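Local coordinates for protein N-(5'-phosphoribosyl)anthranilate isomerase (Thermococcus kodakarensis, PDB 5LHF) that catalyses the isomerisation of N-(5-phospho-beta-D-ribosyl)anthranilate to 1-(2-carboxyphenylamino)-1-deoxy-D-ribulose 5-phosphate, the third step of tryptophan biosynthesis from chorismate, at residues Asp15-Arg18 with Leu19-Tyr23; His86-Ala89 with Val90-Lys94; Glu200-Met203 with Ala204-Asn208. One frame throughout, in Å; residues are numbered along the deposited sequence. Where two conformers were deposited one is given.

Contact 1: Asp15-Arg18 with Leu19-Tyr23; sequences DELR and LVERY
The Arg18 guanidinium has the Glu21 carboxylate at its edge, near its plane, while the second guanidinium, that of Arg22, has the backbone O of Arg18 obliquely beside it. These groups belong to helix 14-20 and the turn after it, in the first beta-alpha-beta unit of a TIM barrel. Arg18 and Glu21, an i to i+3 pair, lie side by side and point the same way, their flat ends turned 36° apart. Arg18 NH1 donates to Glu21 OE2 at 2.9 Å, a salt bridge bent to 153° at the hydrogen. The oxygen is taken on its syn side, and it lies close to the guanidinium plane. A kink in the Arg18 chain at chi2 (-56°) brings the aliphatic part alongside as well, with Arg18 CD 3.4 Å from Glu21 OE2. Arg18 NH1 is also given to the backbone O of Met50, and Glu21 OE1 accepts from the backbone N of Glu52, so the pair ties this helix to the end of helix 41-50 and the residues just after it.

Leu17 crosses Glu21 obliquely. With its CG turned away from its own backbone N, its CD1 comes to 3.6 Å from Glu21 OE1, and it also touches Ala51 in a loop and Thr27 of strand 26-30. The Glu16 carboxylate is held by Lys12 N, Lys194 N and Arg37, and Leu19 packs on Arg196 and Ile199 of helix 196-207.

Along the backbone, Glu21 N bonds to Leu17 O. Val20 N reaches Glu16 O almost straight, and Val20 CG2 lies 3.4 Å from that same Glu16 O.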
# COMPACT_ATOMS: atom_id res chain seq x y z
N ASP A 15 12.88 -3.06 -15.43
CA ASP A 15 14.03 -2.41 -14.79
C ASP A 15 13.67 -1.91 -13.40
O ASP A 15 14.44 -2.10 -12.45
CB ASP A 15 14.53 -1.26 -15.65
CG ASP A 15 15.21 -1.73 -16.91
OD1 ASP A 15 15.14 -1.00 -17.92
OD2 ASP A 15 15.81 -2.83 -16.90
N GLU A 16 12.50 -1.27 -13.26
CA GLU A 16 12.07 -0.81 -11.93
C GLU A 16 11.82 -1.99 -10.99
O GLU A 16 12.17 -1.93 -9.81
CB GLU A 16 10.80 0.03 -12.07
CG GLU A 16 11.04 1.39 -12.66
CD GLU A 16 9.83 2.27 -12.56
OE1 GLU A 16 8.70 1.76 -12.73
OE2 GLU A 16 10.01 3.47 -12.28
N LEU A 17 11.19 -3.05 -11.50
CA LEU A 17 10.95 -4.24 -10.69
C LEU A 17 12.26 -4.81 -10.13
O LEU A 17 12.39 -5.00 -8.93
CB LEU A 17 10.22 -5.30 -11.49
CG LEU A 17 10.01 -6.64 -10.78
CD1 LEU A 17 9.09 -6.49 -9.56
CD2 LEU A 17 9.42 -7.62 -11.74
N ARG A 18 13.22 -5.11 -11.01
CA ARG A 18 14.47 -5.71 -10.56
C ARG A 18 15.20 -4.82 -9.54
O ARG A 18 15.87 -5.33 -8.63
CB ARG A 18 15.37 -6.00 -11.75
CG ARG A 18 14.81 -7.05 -12.69
CD ARG A 18 14.50 -8.34 -11.95
NE ARG A 18 14.18 -9.44 -12.87
CZ ARG A 18 13.35 -10.44 -12.58
NH1 ARG A 18 12.72 -10.46 -11.41
NH2 ARG A 18 13.12 -11.40 -13.47
N LEU A 19 15.11 -3.50 -9.71
CA LEU A 19 15.73 -2.59 -8.74
C LEU A 19 15.06 -2.71 -7.38
O LEU A 19 15.73 -2.93 -6.37
CB LEU A 19 15.65 -1.15 -9.25
CG LEU A 19 16.08 -0.08 -8.24
CD1 LEU A 19 17.53 -0.40 -7.81
CD2 LEU A 19 15.94 1.34 -8.84
N VAL A 20 13.74 -2.58 -7.35
CA VAL A 20 12.99 -2.67 -6.10
C VAL A 20 13.22 -4.00 -5.40
O VAL A 20 13.22 -4.07 -4.16
CB VAL A 20 11.49 -2.42 -6.40
CG1 VAL A 20 10.60 -2.90 -5.27
CG2 VAL A 20 11.28 -0.95 -6.69
N GLU A 21 13.42 -5.08 -6.16
CA GLU A 21 13.55 -6.41 -5.57
C GLU A 21 14.82 -6.55 -4.74
O GLU A 21 14.90 -7.47 -3.92
CB GLU A 21 13.54 -7.47 -6.67
CG GLU A 21 12.16 -7.61 -7.31
CD GLU A 21 12.10 -8.74 -8.30
OE1 GLU A 21 11.00 -9.32 -8.45
OE2 GLU A 21 13.13 -9.04 -8.93
N ARG A 22 15.79 -5.67 -4.92
CA ARG A 22 17.01 -5.74 -4.13
C ARG A 22 16.83 -5.15 -2.74
O ARG A 22 17.71 -5.33 -1.88
CB ARG A 22 18.14 -5.02 -4.87
CG ARG A 22 18.49 -5.69 -6.18
CD ARG A 22 19.96 -5.53 -6.54
NE ARG A 22 20.34 -4.13 -6.72
CZ ARG A 22 20.09 -3.42 -7.82
NH1 ARG A 22 19.44 -3.98 -8.83
NH2 ARG A 22 20.48 -2.16 -7.88
N TYR A 23 15.69 -4.49 -2.48
CA TYR A 23 15.49 -3.77 -1.24
C TYR A 23 14.18 -4.09 -0.53
O TYR A 23 14.18 -4.18 0.70
CB TYR A 23 15.58 -2.26 -1.49
CG TYR A 23 16.89 -1.83 -2.11
CD1 TYR A 23 17.04 -1.76 -3.49
CD2 TYR A 23 17.98 -1.51 -1.31
CE1 TYR A 23 18.24 -1.37 -4.06
CE2 TYR A 23 19.18 -1.12 -1.87
CZ TYR A 23 19.31 -1.05 -3.24
OH TYR A 23 20.50 -0.65 -3.78

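Contact 2: His86-Ala89 with Val90-Lys94; sequences HPKA and VNRLK
His86 caps the first turn of helix 87-97 and Val90 closes it. As N-cap, His86 takes the amide of Lys88 on its ring edge: Lys88 N to His86 ND1 is 2.8 Å, with the donor in the ring plane, while Pro87 CD sits over one face, offset toward the rim. The carbonyl of the same histidine, His86 O, receives Val90 N at 2.8 Å and a nearly straight 168°.

The tight part is side-chain carbon against backbone carbonyls. Val90 CG2 lies 3.4 Å from His86 O, and Leu93 CG is 3.6 Å from Ala89 O. The solvent side is looser: the side chains of Lys88 and Arg92 come no closer than 4.3 Å, between Lys88 NZ and Arg92 CD, and the arginine finds its partners elsewhere, in a salt bridge to Glu96 and a cation-pi contact with Phe64.

Asn91 CG lies 3.5 Å from Pro87 O, and Lys94 NZ reaches Asn91 OD1 at 2.9 Å from above the amide plane. Asn91 ND2 donates to Glu129 OE1, and the backbone O of Glu129 also receives Lys94 NZ. A leucine in place of Asn91 would probably leave the Glu129 carboxylate without this donor and cost Lys94 one of its acceptors.

In this beta-alpha-beta unit of the barrel, Val90 lies on Val101 of strand 100-106, and Leu93 on Phe64 and Trp67 of helix 64-74.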
# COMPACT_ATOMS: atom_id res chain seq x y z
N HIS A 86 -17.22 -4.32 -0.95
CA HIS A 86 -17.77 -4.94 0.24
C HIS A 86 -16.87 -6.07 0.76
O HIS A 86 -16.28 -6.80 -0.04
CB HIS A 86 -19.17 -5.49 -0.05
CG HIS A 86 -19.98 -5.76 1.18
ND1 HIS A 86 -19.76 -6.86 1.98
CD2 HIS A 86 -21.01 -5.08 1.74
CE1 HIS A 86 -20.62 -6.85 2.98
NE2 HIS A 86 -21.39 -5.78 2.86
N PRO A 87 -16.76 -6.24 2.08
CA PRO A 87 -15.99 -7.38 2.61
C PRO A 87 -16.44 -8.71 2.04
O PRO A 87 -15.62 -9.62 1.86
CB PRO A 87 -16.24 -7.30 4.13
CG PRO A 87 -16.54 -5.86 4.38
CD PRO A 87 -17.31 -5.39 3.16
N LYS A 88 -17.73 -8.84 1.74
CA LYS A 88 -18.22 -10.05 1.13
C LYS A 88 -17.60 -10.26 -0.25
O LYS A 88 -17.16 -11.37 -0.58
CB LYS A 88 -19.75 -9.99 1.07
CG LYS A 88 -20.41 -11.09 0.31
CD LYS A 88 -20.64 -10.75 -1.17
CE LYS A 88 -21.98 -11.30 -1.60
NZ LYS A 88 -22.02 -12.73 -1.29
N ALA A 89 -17.51 -9.19 -1.05
CA ALA A 89 -16.84 -9.28 -2.34
C ALA A 89 -15.34 -9.52 -2.18
O ALA A 89 -14.75 -10.29 -2.95
CB ALA A 89 -17.11 -8.00 -3.14
N VAL A 90 -14.71 -8.87 -1.19
CA VAL A 90 -13.32 -9.17 -0.88
C VAL A 90 -13.15 -10.66 -0.58
O VAL A 90 -12.21 -11.30 -1.07
CB VAL A 90 -12.84 -8.29 0.29
CG1 VAL A 90 -11.43 -8.69 0.72
CG2 VAL A 90 -12.85 -6.83 -0.11
N ASN A 91 -14.05 -11.23 0.22
CA ASN A 91 -13.94 -12.65 0.57
C ASN A 91 -14.16 -13.54 -0.64
O ASN A 91 -13.52 -14.60 -0.76
CB ASN A 91 -14.94 -13.00 1.67
CG ASN A 91 -14.42 -12.65 3.05
OD1 ASN A 91 -13.32 -12.10 3.21
ND2 ASN A 91 -15.21 -12.96 4.06
N ARG A 92 -15.07 -13.16 -1.55
CA ARG A 92 -15.28 -13.96 -2.75
C ARG A 92 -13.99 -14.09 -3.55
O ARG A 92 -13.71 -15.16 -4.11
CB ARG A 92 -16.40 -13.36 -3.62
CG ARG A 92 -17.82 -13.54 -3.08
CD ARG A 92 -18.89 -13.29 -4.17
NE ARG A 92 -18.65 -14.12 -5.34
CZ ARG A 92 -19.11 -13.86 -6.56
NH1 ARG A 92 -19.83 -12.78 -6.81
NH2 ARG A 92 -18.81 -14.69 -7.55
N LEU A 93 -13.19 -13.02 -3.61
CA LEU A 93 -11.94 -13.09 -4.36
C LEU A 93 -10.95 -14.06 -3.72
O LEU A 93 -10.28 -14.82 -4.43
CB LEU A 93 -11.32 -11.70 -4.46
CG LEU A 93 -12.09 -10.74 -5.37
CD1 LEU A 93 -11.58 -9.32 -5.16
CD2 LEU A 93 -11.87 -11.16 -6.84
N LYS A 94 -10.83 -14.04 -2.39
CA LYS A 94 -9.90 -14.95 -1.72
C LYS A 94 -10.29 -16.40 -1.92
O LYS A 94 -9.42 -17.26 -2.12
CB LYS A 94 -9.82 -14.62 -0.23
CG LYS A 94 -9.30 -13.22 0.08
CD LYS A 94 -9.98 -12.65 1.32
CE LYS A 94 -9.81 -13.58 2.51
NZ LYS A 94 -10.66 -13.12 3.65

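Contact 3: Glu200-Met203 with Ala204-Asn208; sequences EAFM and AVVRN
Glu200 offers its backbone O to Ala204 N at 3.0 Å, and Ala204 CB rests 3.4 Å from the same Glu200 O. The Glu200 carboxylate is held by Arg196 NH1 and the hydroxyl of Tyr23. Ala201 adds little side-chain contact here; the Ala201 carbonyl O has Val205 CG2 at 3.5 Å.

Phe202 swings its ring away from its own backbone N (chi1 -171°), and Phe202 CE1 meets Val206 CG2 at 3.8 Å, the two side chains crossing aslant. Phe202 O accepts a bond from Val206 N in the carbonyl plane (162° at the hydrogen) and a weak one from Val205 N. Helix 196-207 is the last of the TIM barrel, and this buried pair is part of its inner face: Phe202 also packs on Val182 and Val184 of strand 181-184, whereas Val206 touches Ile174 of helix 170-177 and, together with Met203, Val6 of strand 5-9. The closing helix thus spans the seam between the eighth and first strands.

Met203 folds back on itself, bent at chi2 and chi3. Its methyl CE then lies 3.5 Å from Arg207 NH2, oblique to the guanidinium, but this approach belongs to one of two deposited conformers and is uncertain. Met203 O accepts Arg207 N at 2.9 Å, and Arg207 CG lies 3.4 Å from that Met203 O.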
# COMPACT_ATOMS: atom_id res chain seq x y z
N GLU A 200 17.97 3.79 -1.45
CA GLU A 200 18.94 3.53 -0.39
C GLU A 200 18.81 4.54 0.74
O GLU A 200 19.00 4.21 1.91
CB GLU A 200 20.35 3.49 -0.96
CG GLU A 200 20.54 2.26 -1.83
CD GLU A 200 21.98 1.99 -2.21
OE1 GLU A 200 22.79 2.95 -2.24
OE2 GLU A 200 22.30 0.82 -2.48
N ALA A 201 18.50 5.80 0.40
CA ALA A 201 18.31 6.80 1.45
C ALA A 201 17.09 6.48 2.29
O ALA A 201 17.10 6.67 3.51
CB ALA A 201 18.18 8.20 0.84
N PHE A 202 16.01 6.01 1.64
CA PHE A 202 14.80 5.60 2.35
C PHE A 202 15.08 4.40 3.26
O PHE A 202 14.72 4.40 4.44
CB PHE A 202 13.71 5.26 1.32
CG PHE A 202 12.36 5.02 1.91
CD1 PHE A 202 11.96 3.74 2.27
CD2 PHE A 202 11.47 6.08 2.08
CE1 PHE A 202 10.70 3.52 2.79
CE2 PHE A 202 10.20 5.86 2.61
CZ PHE A 202 9.83 4.59 2.96
N MET A 203 15.74 3.38 2.72
CA MET A 203 15.98 2.16 3.49
C MET A 203 16.88 2.44 4.69
O MET A 203 16.70 1.84 5.75
CB MET A 203 16.59 1.09 2.59
CG MET A 203 15.68 0.64 1.46
SD MET A 203 14.09 -0.00 2.01
CE MET A 203 14.57 -1.46 2.94
N ALA A 204 17.85 3.34 4.52
CA ALA A 204 18.73 3.69 5.63
C ALA A 204 17.94 4.17 6.83
O ALA A 204 18.23 3.78 7.97
CB ALA A 204 19.72 4.76 5.17
N VAL A 205 16.92 5.00 6.60
CA VAL A 205 16.10 5.50 7.70
C VAL A 205 15.30 4.36 8.33
O VAL A 205 15.17 4.28 9.56
CB VAL A 205 15.17 6.62 7.22
CG1 VAL A 205 14.30 7.09 8.38
CG2 VAL A 205 15.97 7.79 6.67
N VAL A 206 14.72 3.50 7.50
CA VAL A 206 13.91 2.40 8.01
C VAL A 206 14.75 1.48 8.89
O VAL A 206 14.30 1.05 9.96
CB VAL A 206 13.25 1.64 6.85
CG1 VAL A 206 12.51 0.41 7.37
CG2 VAL A 206 12.32 2.55 6.10
N ARG A 207 15.98 1.18 8.46
CA ARG A 207 16.84 0.27 9.21
C ARG A 207 17.60 0.97 10.35
O ARG A 207 17.95 0.31 11.33
CB ARG A 207 17.81 -0.42 8.27
CG ARG A 207 17.12 -1.19 7.16
CD ARG A 207 18.10 -1.96 6.29
NE ARG A 207 17.76 -1.87 4.88
CZ ARG A 207 18.27 -2.66 3.94
NH1 ARG A 207 19.14 -3.60 4.27
NH2 ARG A 207 17.90 -2.51 2.67
N ASN A 208 17.85 2.28 10.25
CA ASN A 208 18.59 2.97 11.30
C ASN A 208 17.67 3.39 12.44
O ASN A 208 17.00 2.55 13.05
CB ASN A 208 19.30 4.21 10.75
CG ASN A 208 20.51 3.86 9.89
OD1 ASN A 208 20.88 2.70 9.76
ND2 ASN A 208 21.12 4.88 9.29

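How the contacts relate
All three contacts are turns of outer helices round one TIM barrel, met along the chain in the order 1, 2, 3. Contacts 1 and 3 are neighbours, centres about 16 Å apart, because the first and last strands adjoin. They touch through Tyr23, whose OH lies 2.7 Å from Glu200 OE2, a probable hydrogen bond; a further approach of Tyr23 O to Met203 CE rests on one of two conformers and is doubtful. Contact 2 stands apart: its centre is about 31 Å from that of contact 1 and about 35 Å from that of contact 3, on the opposite side of the chain's centre from contact 3. The bound sodium ion is about 13 Å from the Leu17 side chain in contact 1.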